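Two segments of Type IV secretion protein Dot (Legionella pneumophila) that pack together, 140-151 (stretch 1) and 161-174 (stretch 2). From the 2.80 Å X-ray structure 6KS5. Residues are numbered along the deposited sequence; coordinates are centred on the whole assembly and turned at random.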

# COMPACT_ATOMS: atom_id res chain seq x y z
N TYR A 140 -23.88 6.25 -6.43
CA TYR A 140 -24.00 5.11 -5.52
C TYR A 140 -24.30 5.54 -4.09
O TYR A 140 -24.93 4.79 -3.35
N ARG A 141 -23.88 6.74 -3.70
CA ARG A 141 -24.07 7.15 -2.31
C ARG A 141 -25.51 7.52 -1.99
O ARG A 141 -25.81 7.77 -0.82
N SER A 142 -26.40 7.56 -2.98
CA SER A 142 -27.78 7.87 -2.67
C SER A 142 -28.44 6.77 -1.85
O SER A 142 -29.51 7.00 -1.28
N PHE A 143 -27.84 5.58 -1.78
CA PHE A 143 -28.37 4.50 -0.97
C PHE A 143 -27.27 3.72 -0.25
O PHE A 143 -27.56 2.69 0.36
N MET A 144 -26.02 4.18 -0.32
CA MET A 144 -24.90 3.49 0.29
C MET A 144 -24.16 4.44 1.21
O MET A 144 -23.80 5.55 0.81
N SER A 145 -23.94 4.01 2.45
CA SER A 145 -23.13 4.77 3.38
C SER A 145 -21.71 4.93 2.85
O SER A 145 -21.23 4.14 2.04
N LYS A 146 -21.03 5.98 3.32
CA LYS A 146 -19.65 6.21 2.89
C LYS A 146 -18.73 5.10 3.36
O LYS A 146 -17.78 4.73 2.66
N GLU A 147 -18.99 4.54 4.55
CA GLU A 147 -18.20 3.42 5.03
C GLU A 147 -18.38 2.19 4.15
O GLU A 147 -17.44 1.41 3.97
N GLU A 148 -19.57 2.01 3.58
CA GLU A 148 -19.79 0.92 2.63
C GLU A 148 -18.99 1.13 1.35
O GLU A 148 -18.61 0.15 0.69
N LEU A 149 -18.73 2.38 0.98
CA LEU A 149 -17.89 2.69 -0.16
C LEU A 149 -16.41 2.80 0.20
O LEU A 149 -15.57 2.83 -0.71
N LYS A 150 -16.08 2.85 1.49
CA LYS A 150 -14.68 2.83 1.91
C LYS A 150 -14.09 1.43 1.95
O LYS A 150 -12.87 1.28 1.86
N SER A 151 -14.93 0.40 2.08
CA SER A 151 -14.48 -0.98 1.99
C SER A 151 -14.36 -1.44 0.55
O SER A 151 -14.03 -2.61 0.31
N ASN A 161 -9.94 11.97 -0.56
CA ASN A 161 -10.74 13.08 -1.07
C ASN A 161 -12.15 13.07 -0.50
O ASN A 161 -13.12 13.42 -1.19
N GLU A 162 -12.29 12.69 0.77
CA GLU A 162 -13.61 12.58 1.38
C GLU A 162 -14.34 13.91 1.39
O GLU A 162 -15.54 13.98 1.10
N ALA A 163 -13.63 14.99 1.73
CA ALA A 163 -14.28 16.29 1.86
C ALA A 163 -14.84 16.78 0.53
O ALA A 163 -15.98 17.23 0.45
N PHE A 164 -14.04 16.68 -0.54
CA PHE A 164 -14.52 17.13 -1.84
C PHE A 164 -15.64 16.23 -2.36
O PHE A 164 -16.59 16.72 -2.98
N LEU A 165 -15.54 14.92 -2.12
CA LEU A 165 -16.56 14.01 -2.63
C LEU A 165 -17.89 14.21 -1.91
O LEU A 165 -18.95 14.18 -2.54
N GLU A 166 -17.85 14.43 -0.59
CA GLU A 166 -19.09 14.70 0.14
C GLU A 166 -19.73 16.00 -0.33
O GLU A 166 -20.95 16.07 -0.53
N TYR A 167 -18.91 17.04 -0.52
CA TYR A 167 -19.42 18.24 -1.16
C TYR A 167 -19.92 17.93 -2.56
O TYR A 167 -20.99 18.41 -2.96
N PHE A 168 -19.18 17.11 -3.31
CA PHE A 168 -19.60 16.73 -4.66
C PHE A 168 -20.94 16.01 -4.66
O PHE A 168 -21.77 16.21 -5.55
N TYR A 169 -21.17 15.16 -3.65
CA TYR A 169 -22.40 14.37 -3.63
C TYR A 169 -23.61 15.26 -3.39
O TYR A 169 -24.50 15.36 -4.25
N ASN A 170 -23.67 15.92 -2.23
CA ASN A 170 -24.86 16.67 -1.88
C ASN A 170 -25.04 17.90 -2.75
O ASN A 170 -26.17 18.39 -2.89
N ARG A 171 -23.98 18.40 -3.37
CA ARG A 171 -24.12 19.57 -4.22
C ARG A 171 -24.99 19.26 -5.44
O ARG A 171 -25.74 20.13 -5.89
N SER A 172 -24.93 18.02 -5.94
CA SER A 172 -25.71 17.60 -7.09
C SER A 172 -26.99 16.87 -6.70
O SER A 172 -27.78 16.52 -7.59
N GLU A 173 -27.22 16.62 -5.41
CA GLU A 173 -28.46 16.01 -4.95
C GLU A 173 -29.39 17.00 -4.25
O GLU A 173 -30.61 16.79 -4.25
N SER A 174 -28.85 18.07 -3.68
CA SER A 174 -29.64 19.14 -3.09
C SER A 174 -29.41 20.43 -3.87
O SER A 174 -28.34 20.64 -4.45

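Two salt bridges link 140-151 and 161-174, two segments of one chain that bury 390 Å² between them, both sides summed. The shortest link is the salt bridge from Arg141 to Glu166, with NE of Arg141 2.5 Å from OE2 of Glu166. Arg141 directs its CA-to-CB bond toward the helix and extends through chi2 and chi3 both t, from a chi1 of -144° that lies between wells. The Glu166 CA-to-CB bond points sideways, and chi1 m with chi2 m folds the chain so that its carboxylate comes nearer; OE2 lies over one face of the guanidinium and is also hydrogen-bonded elsewhere in the structure. A second salt bridge joins Lys150 to Glu162, near the start of helix 162-173: NZ of Lys150 is 3.0 Å from OE1 and 3.2 Å from OE2 of Glu162, both weak hydrogen bonds. The CA-to-CB bond of Lys150 points sideways (chi1 m), and the side chain reaches the carboxylate through chi2, chi3 and chi4 all t, whereas the CA-to-CB bond of Glu162 (chi1 t) points toward the other stretch. At the other end of the contact, Ser142 OG donates to Glu173 OE1 at 2.9 Å; the CA-to-CB bond of Glu173, chi1 t, also points toward the other stretch. Tyr169 OH adds a weak hydrogen bond to Ser142 OG at 3.5 Å, so this one hydroxyl serves two side chains of the second stretch.

Tyr169 supplies the aromatic surface. With chi1 t and CA-to-CB toward the first stretch, it places one ring face beneath the aliphatic base of Arg141, whose CB lies 4.1 Å from the ring centroid and 25° off the normal, a CH-pi contact. The Arg141 chain then continues past the ring, and its NH1 comes within 3.2 Å of Tyr169 CE2, which sits at the guanidinium edge, while Tyr169 OH lies 3.4 Å from Ser142 CA. Arg141 thus combines packing through its CB with charge pairing through its NE.

The CA-to-CB bond of Lys146 points toward the other stretch, with chi1 p, but the contact there is made by the alkyl chain: Lys146 CD lies 3.3 Å from Glu162 OE2, and Lys146 CB lies 4.3 Å from Glu166 OE2. Lys146 NZ instead forms a salt bridge within its own stretch, 2.6 Å from Glu147 OE2. Leu149 and Leu165 are buried but take no part in this contact. The axes of helices 146-150 and 162-173 approach no closer than 13.2 Å, at 128° between their directions, so long polar side chains span much of the gap.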

# COMPACT_ATOMS: atom_id res chain seq x y z
CB TYR A 140 -22.73 4.28 -5.54
CG TYR A 140 -22.57 3.32 -6.71
CD1 TYR A 140 -23.61 3.10 -7.61
CD2 TYR A 140 -21.37 2.64 -6.91
CE1 TYR A 140 -23.46 2.23 -8.68
CE2 TYR A 140 -21.21 1.77 -7.97
CZ TYR A 140 -22.26 1.57 -8.86
OH TYR A 140 -22.10 0.70 -9.92
CB ARG A 141 -23.15 8.32 -1.98
CG ARG A 141 -22.62 8.27 -0.56
CD ARG A 141 -21.86 9.54 -0.23
NE ARG A 141 -21.70 9.72 1.21
CZ ARG A 141 -22.60 10.29 1.99
NH1 ARG A 141 -23.73 10.74 1.47
NH2 ARG A 141 -22.38 10.41 3.29
CB SER A 142 -28.58 8.13 -3.94
OG SER A 142 -28.60 9.52 -4.22
CB PHE A 143 -29.20 3.56 -1.85
CG PHE A 143 -28.39 2.82 -2.87
CD1 PHE A 143 -27.96 3.45 -4.03
CD2 PHE A 143 -28.06 1.48 -2.69
CE1 PHE A 143 -27.21 2.79 -4.96
CE2 PHE A 143 -27.32 0.80 -3.63
CZ PHE A 143 -26.89 1.45 -4.77
CB MET A 144 -23.94 2.94 -0.78
CG MET A 144 -24.32 1.56 -1.30
SD MET A 144 -22.88 0.65 -1.91
CE MET A 144 -22.50 1.56 -3.40
CB SER A 145 -23.11 4.10 4.75
OG SER A 145 -21.89 4.33 5.42
CB LYS A 146 -19.17 7.58 3.38
CG LYS A 146 -18.84 7.66 4.87
CD LYS A 146 -18.43 9.07 5.30
CE LYS A 146 -18.54 9.25 6.81
NZ LYS A 146 -19.72 8.53 7.38
CB GLU A 147 -18.57 3.09 6.48
CG GLU A 147 -18.20 4.18 7.47
CD GLU A 147 -19.27 5.26 7.56
OE1 GLU A 147 -20.27 5.17 6.83
OE2 GLU A 147 -19.10 6.21 8.37
CB GLU A 148 -21.28 0.77 2.33
CG GLU A 148 -22.15 0.62 3.56
CD GLU A 148 -23.61 0.40 3.23
OE1 GLU A 148 -23.90 0.11 2.05
OE2 GLU A 148 -24.46 0.50 4.14
CB LEU A 149 -18.36 4.00 -0.81
CG LEU A 149 -19.67 3.96 -1.61
CD1 LEU A 149 -20.70 4.90 -1.01
CD2 LEU A 149 -19.42 4.32 -3.07
CB LYS A 150 -14.54 3.47 3.30
CG LYS A 150 -14.61 4.99 3.31
CD LYS A 150 -14.34 5.54 4.70
CE LYS A 150 -15.06 6.85 4.94
NZ LYS A 150 -14.60 7.53 6.18
CB SER A 151 -15.44 -1.90 2.74
OG SER A 151 -16.34 -2.54 1.85
CB ASN A 161 -10.78 13.07 -2.60
CG ASN A 161 -9.44 12.77 -3.22
OD1 ASN A 161 -8.57 13.64 -3.30
ND2 ASN A 161 -9.26 11.53 -3.66
CB GLU A 162 -13.49 12.03 2.79
CG GLU A 162 -14.82 11.79 3.49
CD GLU A 162 -14.79 10.55 4.37
OE1 GLU A 162 -14.11 9.58 3.98
OE2 GLU A 162 -15.46 10.54 5.43
CB ALA A 163 -13.30 17.31 2.44
CB PHE A 164 -13.36 17.17 -2.84
CG PHE A 164 -13.80 17.31 -4.28
CD1 PHE A 164 -14.05 18.56 -4.82
CD2 PHE A 164 -13.97 16.19 -5.08
CE1 PHE A 164 -14.46 18.69 -6.13
CE2 PHE A 164 -14.38 16.31 -6.39
CZ PHE A 164 -14.63 17.56 -6.92
CB LEU A 165 -16.09 12.56 -2.51
CG LEU A 165 -15.17 12.08 -3.64
CD1 LEU A 165 -14.50 10.75 -3.28
CD2 LEU A 165 -15.92 11.97 -4.96
CB GLU A 166 -18.83 14.75 1.64
CG GLU A 166 -18.83 13.38 2.29
CD GLU A 166 -20.02 12.54 1.88
OE1 GLU A 166 -21.17 13.02 2.03
OE2 GLU A 166 -19.80 11.40 1.41
CB TYR A 167 -18.33 19.31 -1.18
CG TYR A 167 -18.79 20.63 -1.75
CD1 TYR A 167 -19.58 21.49 -1.00
CD2 TYR A 167 -18.45 21.01 -3.03
CE1 TYR A 167 -20.02 22.69 -1.52
CE2 TYR A 167 -18.87 22.21 -3.56
CZ TYR A 167 -19.65 23.04 -2.80
OH TYR A 167 -20.07 24.24 -3.34
CB PHE A 168 -18.52 15.86 -5.30
CG PHE A 168 -18.76 15.54 -6.75
CD1 PHE A 168 -19.32 16.47 -7.60
CD2 PHE A 168 -18.38 14.30 -7.27
CE1 PHE A 168 -19.53 16.17 -8.94
CE2 PHE A 168 -18.59 14.00 -8.60
CZ PHE A 168 -19.16 14.94 -9.44
CB TYR A 169 -22.30 13.30 -2.54
CG TYR A 169 -23.63 12.66 -2.21
CD1 TYR A 169 -24.26 11.81 -3.12
CD2 TYR A 169 -24.25 12.89 -0.99
CE1 TYR A 169 -25.47 11.22 -2.82
CE2 TYR A 169 -25.47 12.31 -0.69
CZ TYR A 169 -26.07 11.48 -1.60
OH TYR A 169 -27.28 10.89 -1.30
CB ASN A 170 -24.82 17.04 -0.39
CG ASN A 170 -23.82 18.15 -0.09
OD1 ASN A 170 -22.70 17.89 0.33
ND2 ASN A 170 -24.25 19.40 -0.26
CB ARG A 171 -22.75 20.07 -4.65
CG ARG A 171 -22.79 21.28 -5.57
CD ARG A 171 -21.44 21.59 -6.21
NE ARG A 171 -21.61 22.45 -7.38
CZ ARG A 171 -22.36 22.15 -8.44
NH1 ARG A 171 -22.96 20.97 -8.54
NH2 ARG A 171 -22.47 23.02 -9.44
CB SER A 172 -24.87 16.71 -8.00
OG SER A 172 -23.53 17.16 -8.10
CB GLU A 173 -28.16 14.84 -4.00
CG GLU A 173 -29.36 13.92 -3.73
CD GLU A 173 -29.36 12.65 -4.58
OE1 GLU A 173 -30.30 11.84 -4.43
OE2 GLU A 173 -28.43 12.47 -5.41
CB SER A 174 -29.29 19.36 -1.61
OG SER A 174 -29.63 20.67 -1.19